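Long-range contact in probable hydrolase (Pseudomonas aeruginosa, PDB 7AL6), which is of unknown function but has an alpha/beta hydrolase fold and is probably a hydrolase, perhaps a lipolytic one: residues A[222-236]-A[249-263]. Residues are numbered along the deposited sequence; the frame is centred on the assembly and turned at random.
Sequences VRSVECPVSLVLAEQ and LETLPFERHHLPGGH. With EDO (1,2-ethanediol), chain H.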
# COMPACT_ATOMS: atom_id res chain seq x y z
N VAL A 222 -4.61 -24.73 24.28
CA VAL A 222 -5.45 -25.95 24.13
C VAL A 222 -6.32 -26.08 25.38
O VAL A 222 -7.49 -26.29 25.26
CB VAL A 222 -4.59 -27.21 23.93
CG1 VAL A 222 -5.39 -28.46 24.17
CG2 VAL A 222 -3.95 -27.26 22.58
N ARG A 223 -5.72 -25.85 26.53
CA ARG A 223 -6.40 -25.95 27.81
C ARG A 223 -7.45 -24.87 27.97
O ARG A 223 -8.44 -25.07 28.67
CB ARG A 223 -5.41 -25.85 28.98
CG ARG A 223 -4.60 -27.09 29.24
CD ARG A 223 -5.40 -28.17 29.98
NE ARG A 223 -4.87 -29.48 29.64
CZ ARG A 223 -3.92 -30.09 30.32
NH1 ARG A 223 -3.43 -29.52 31.42
NH2 ARG A 223 -3.49 -31.29 29.92
N SER A 224 -7.22 -23.72 27.35
CA SER A 224 -8.13 -22.55 27.42
C SER A 224 -9.36 -22.70 26.52
O SER A 224 -10.23 -21.90 26.65
CB SER A 224 -7.40 -21.29 27.13
OG SER A 224 -6.60 -20.94 28.23
N VAL A 225 -9.40 -23.67 25.62
CA VAL A 225 -10.59 -23.86 24.75
C VAL A 225 -11.78 -24.16 25.68
O VAL A 225 -11.63 -25.00 26.54
CB VAL A 225 -10.39 -24.96 23.71
CG1 VAL A 225 -11.69 -25.31 23.02
CG2 VAL A 225 -9.34 -24.59 22.69
N GLU A 226 -12.91 -23.50 25.53
CA GLU A 226 -14.06 -23.70 26.42
C GLU A 226 -15.18 -24.44 25.70
O GLU A 226 -16.01 -24.98 26.38
CB GLU A 226 -14.60 -22.37 26.92
CG GLU A 226 -13.60 -21.54 27.67
CD GLU A 226 -14.17 -20.28 28.28
OE1 GLU A 226 -15.34 -20.12 28.25
OE2 GLU A 226 -13.42 -19.49 28.77
N CYS A 227 -15.14 -24.52 24.38
CA CYS A 227 -16.26 -25.05 23.64
C CYS A 227 -16.10 -26.52 23.31
O CYS A 227 -15.01 -27.08 23.41
CB CYS A 227 -16.46 -24.27 22.33
SG CYS A 227 -15.04 -24.45 21.20
N PRO A 228 -17.20 -27.18 22.94
CA PRO A 228 -17.11 -28.55 22.44
C PRO A 228 -16.18 -28.60 21.24
O PRO A 228 -16.19 -27.71 20.39
CB PRO A 228 -18.55 -28.88 22.03
CG PRO A 228 -19.40 -27.97 22.90
CD PRO A 228 -18.59 -26.71 23.06
N VAL A 229 -15.40 -29.67 21.17
CA VAL A 229 -14.40 -29.86 20.13
C VAL A 229 -14.55 -31.26 19.56
O VAL A 229 -14.64 -32.23 20.33
CB VAL A 229 -12.97 -29.67 20.65
CG1 VAL A 229 -11.96 -30.03 19.55
CG2 VAL A 229 -12.71 -28.27 21.14
N SER A 230 -14.60 -31.37 18.23
CA SER A 230 -14.51 -32.65 17.53
C SER A 230 -13.21 -32.71 16.73
O SER A 230 -12.98 -31.90 15.82
CB SER A 230 -15.71 -32.81 16.62
OG SER A 230 -15.72 -34.10 16.00
N LEU A 231 -12.36 -33.66 17.08
CA LEU A 231 -11.08 -33.84 16.41
C LEU A 231 -11.03 -35.13 15.57
O LEU A 231 -11.25 -36.24 16.09
CB LEU A 231 -9.96 -33.84 17.43
CG LEU A 231 -8.56 -34.10 16.89
CD1 LEU A 231 -8.04 -33.06 15.88
CD2 LEU A 231 -7.65 -34.18 18.08
N VAL A 232 -10.67 -34.98 14.30
CA VAL A 232 -10.47 -36.11 13.39
C VAL A 232 -8.99 -36.35 13.24
O VAL A 232 -8.21 -35.41 13.00
CB VAL A 232 -11.14 -35.89 12.04
CG1 VAL A 232 -10.60 -36.89 11.00
CG2 VAL A 232 -12.65 -36.01 12.20
N LEU A 233 -8.59 -37.61 13.37
CA LEU A 233 -7.20 -38.04 13.37
C LEU A 233 -7.02 -39.03 12.24
O LEU A 233 -7.70 -40.06 12.23
CB LEU A 233 -6.83 -38.69 14.70
CG LEU A 233 -7.01 -37.71 15.85
CD1 LEU A 233 -7.16 -38.42 17.16
CD2 LEU A 233 -5.81 -36.77 15.86
N ALA A 234 -6.20 -38.66 11.27
CA ALA A 234 -5.91 -39.47 10.07
C ALA A 234 -4.96 -40.60 10.49
O ALA A 234 -3.94 -40.27 11.03
CB ALA A 234 -5.31 -38.63 9.00
N GLU A 235 -5.22 -41.84 10.09
CA GLU A 235 -4.27 -42.95 10.59
C GLU A 235 -2.73 -42.78 10.19
O GLU A 235 -1.67 -43.04 10.83
CB GLU A 235 -4.65 -44.22 9.83
CG GLU A 235 -3.83 -45.42 10.24
CD GLU A 235 -4.32 -46.76 9.72
OE1 GLU A 235 -3.61 -47.77 9.91
OE2 GLU A 235 -5.41 -46.81 9.13
N GLN A 236 -2.58 -42.23 9.00
CA GLN A 236 -1.30 -41.91 8.33
C GLN A 236 -0.98 -40.41 8.37
O GLN A 236 -0.09 -40.01 7.64
CB GLN A 236 -1.31 -42.50 6.93
CG GLN A 236 -0.96 -43.97 6.95
CD GLN A 236 -0.95 -44.55 5.57
OE1 GLN A 236 -1.99 -44.90 5.03
NE2 GLN A 236 0.23 -44.64 4.98
N LEU A 249 -3.62 -36.03 23.87
CA LEU A 249 -5.04 -36.09 23.46
C LEU A 249 -5.85 -36.75 24.56
O LEU A 249 -6.95 -36.31 24.80
CB LEU A 249 -5.19 -36.84 22.13
CG LEU A 249 -4.69 -36.11 20.89
CD1 LEU A 249 -5.01 -36.91 19.65
CD2 LEU A 249 -5.26 -34.72 20.76
N GLU A 250 -5.28 -37.73 25.26
CA GLU A 250 -5.92 -38.49 26.36
C GLU A 250 -6.24 -37.56 27.55
O GLU A 250 -7.13 -37.91 28.29
CB GLU A 250 -5.09 -39.74 26.66
CG GLU A 250 -5.11 -40.73 25.50
CD GLU A 250 -4.17 -41.94 25.51
OE1 GLU A 250 -3.28 -42.04 26.37
OE2 GLU A 250 -4.35 -42.79 24.63
N THR A 251 -5.55 -36.44 27.74
CA THR A 251 -5.80 -35.45 28.81
C THR A 251 -6.74 -34.32 28.35
O THR A 251 -6.85 -33.36 29.07
CB THR A 251 -4.50 -34.84 29.34
OG1 THR A 251 -3.94 -33.92 28.42
CG2 THR A 251 -3.46 -35.88 29.65
N LEU A 252 -7.37 -34.40 27.18
CA LEU A 252 -8.18 -33.30 26.69
C LEU A 252 -9.61 -33.77 26.51
O LEU A 252 -9.86 -34.90 26.13
CB LEU A 252 -7.68 -32.75 25.34
CG LEU A 252 -6.25 -32.25 25.27
CD1 LEU A 252 -5.86 -31.87 23.83
CD2 LEU A 252 -6.05 -31.09 26.22
N PRO A 253 -10.56 -32.91 26.73
CA PRO A 253 -11.95 -33.34 26.61
C PRO A 253 -12.46 -33.31 25.18
O PRO A 253 -13.68 -33.27 24.99
CB PRO A 253 -12.70 -32.33 27.48
CG PRO A 253 -11.90 -31.04 27.25
CD PRO A 253 -10.44 -31.55 27.28
N PHE A 254 -11.59 -33.28 24.17
CA PHE A 254 -12.08 -33.27 22.80
C PHE A 254 -12.63 -34.64 22.41
O PHE A 254 -12.07 -35.67 22.79
CB PHE A 254 -10.96 -32.85 21.82
CG PHE A 254 -10.27 -31.56 22.18
CD1 PHE A 254 -10.87 -30.62 23.01
CD2 PHE A 254 -9.02 -31.27 21.66
CE1 PHE A 254 -10.22 -29.45 23.33
CE2 PHE A 254 -8.38 -30.08 21.98
CZ PHE A 254 -8.99 -29.17 22.80
N GLU A 255 -13.72 -34.65 21.63
CA GLU A 255 -14.15 -35.88 20.96
C GLU A 255 -13.13 -36.25 19.88
O GLU A 255 -12.65 -35.39 19.13
CB GLU A 255 -15.54 -35.71 20.34
CG GLU A 255 -16.67 -35.32 21.34
CD GLU A 255 -18.01 -34.99 20.63
OE1 GLU A 255 -18.34 -35.67 19.65
OE2 GLU A 255 -18.74 -34.06 21.06
N ARG A 256 -12.74 -37.52 19.82
CA ARG A 256 -11.69 -37.97 18.92
C ARG A 256 -12.27 -39.04 18.01
O ARG A 256 -12.95 -39.96 18.47
CB ARG A 256 -10.46 -38.49 19.68
CG ARG A 256 -9.76 -37.48 20.57
CD ARG A 256 -8.52 -38.07 21.33
NE ARG A 256 -8.84 -39.32 22.05
CZ ARG A 256 -9.28 -39.41 23.31
NH1 ARG A 256 -9.47 -38.34 24.07
NH2 ARG A 256 -9.55 -40.60 23.82
N HIS A 257 -12.02 -38.92 16.71
CA HIS A 257 -12.45 -39.93 15.75
C HIS A 257 -11.25 -40.32 14.90
O HIS A 257 -10.64 -39.47 14.25
CB HIS A 257 -13.62 -39.44 14.90
CG HIS A 257 -14.94 -39.49 15.63
ND1 HIS A 257 -15.34 -38.50 16.50
CD2 HIS A 257 -15.89 -40.44 15.67
CE1 HIS A 257 -16.50 -38.83 17.04
NE2 HIS A 257 -16.86 -40.00 16.54
N HIS A 258 -10.89 -41.59 14.97
CA HIS A 258 -9.74 -42.12 14.24
C HIS A 258 -10.25 -42.63 12.92
O HIS A 258 -11.14 -43.49 12.89
CB HIS A 258 -9.09 -43.26 15.02
CG HIS A 258 -8.44 -42.80 16.26
ND1 HIS A 258 -9.12 -42.70 17.45
CD2 HIS A 258 -7.21 -42.27 16.47
CE1 HIS A 258 -8.30 -42.21 18.37
NE2 HIS A 258 -7.15 -41.92 17.79
N LEU A 259 -9.68 -42.13 11.82
CA LEU A 259 -10.16 -42.56 10.52
C LEU A 259 -8.99 -42.88 9.61
O LEU A 259 -7.86 -42.41 9.84
CB LEU A 259 -11.03 -41.49 9.85
CG LEU A 259 -12.38 -41.20 10.48
CD1 LEU A 259 -12.99 -39.92 9.88
CD2 LEU A 259 -13.28 -42.37 10.24
N PRO A 260 -9.21 -43.68 8.59
CA PRO A 260 -8.10 -44.05 7.70
C PRO A 260 -7.70 -42.88 6.82
O PRO A 260 -8.44 -41.90 6.65
CB PRO A 260 -8.66 -45.20 6.87
CG PRO A 260 -10.12 -45.11 7.00
CD PRO A 260 -10.49 -44.27 8.18
N GLY A 261 -6.51 -42.98 6.26
CA GLY A 261 -6.09 -42.09 5.20
C GLY A 261 -4.95 -41.21 5.63
O GLY A 261 -4.40 -41.35 6.73
N GLY A 262 -4.62 -40.26 4.76
CA GLY A 262 -3.53 -39.34 5.01
C GLY A 262 -3.98 -38.03 5.66
O GLY A 262 -5.13 -37.83 6.03
N HIS A 263 -3.02 -37.10 5.75
CA HIS A 263 -3.26 -35.80 6.36
C HIS A 263 -4.38 -35.01 5.69
O HIS A 263 -5.10 -34.24 6.36
CB HIS A 263 -1.96 -35.04 6.29
CG HIS A 263 -2.00 -33.70 6.94
ND1 HIS A 263 -2.38 -33.52 8.25
CD2 HIS A 263 -1.69 -32.48 6.46
CE1 HIS A 263 -2.27 -32.25 8.56
NE2 HIS A 263 -1.86 -31.59 7.49
C1 EDO H . -17.52 -31.95 22.69
O1 EDO H . -18.61 -32.20 23.54
C2 EDO H . -16.23 -32.39 23.26
O2 EDO H . -15.30 -31.42 23.54
O HOH W 1 -17.60 -35.70 17.14
O HOH W 2 -5.01 -45.55 6.67
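Val229 presses its CG1 onto one face of the Phe254 ring, a CH-pi contact with 3.8 Å from CG1 to the ring centroid, while Leu252 CB covers the opposite face. With Val229 CG1 anti to the backbone N (chi1 174°), both methyls of the valine reach the ring. Val222 CG1 lies 3.9 Å from Phe254 CZ and packs tightly on both methyls of Leu252, joining the end of helix 215-223 to the loop after helix 245-250. From here strands 229-234 and 255-259 run parallel. Their backbone bonds alternate, from Glu255 N to Val229 O (2.9 Å) through to Glu235 N to Leu259 O (2.7 Å). On the face carrying Leu231 and Leu233, Leu249 folds over both: its CD2 is 3.6 Å from Leu231 CD2, and its CD1 meets Leu233 CD1 tip to tip. The opposite face holds Ser230 and Glu255, bridged by a water; Glu255 also forms a salt bridge with Arg286. Past the strands, Gln236 N donates to Gly261 O (3.0 Å), tying this part of the chain to the turn that leads to His263. That histidine bonds Asp126 through ND1 and Ser102 through NE2, and Asp126 OD1 in turn accepts from Ala234 N. Strand 255-259 thus leads into the histidine loop while strand 229-234 bonds its acidic partner, geometry consistent with a Ser-His-Asp triad.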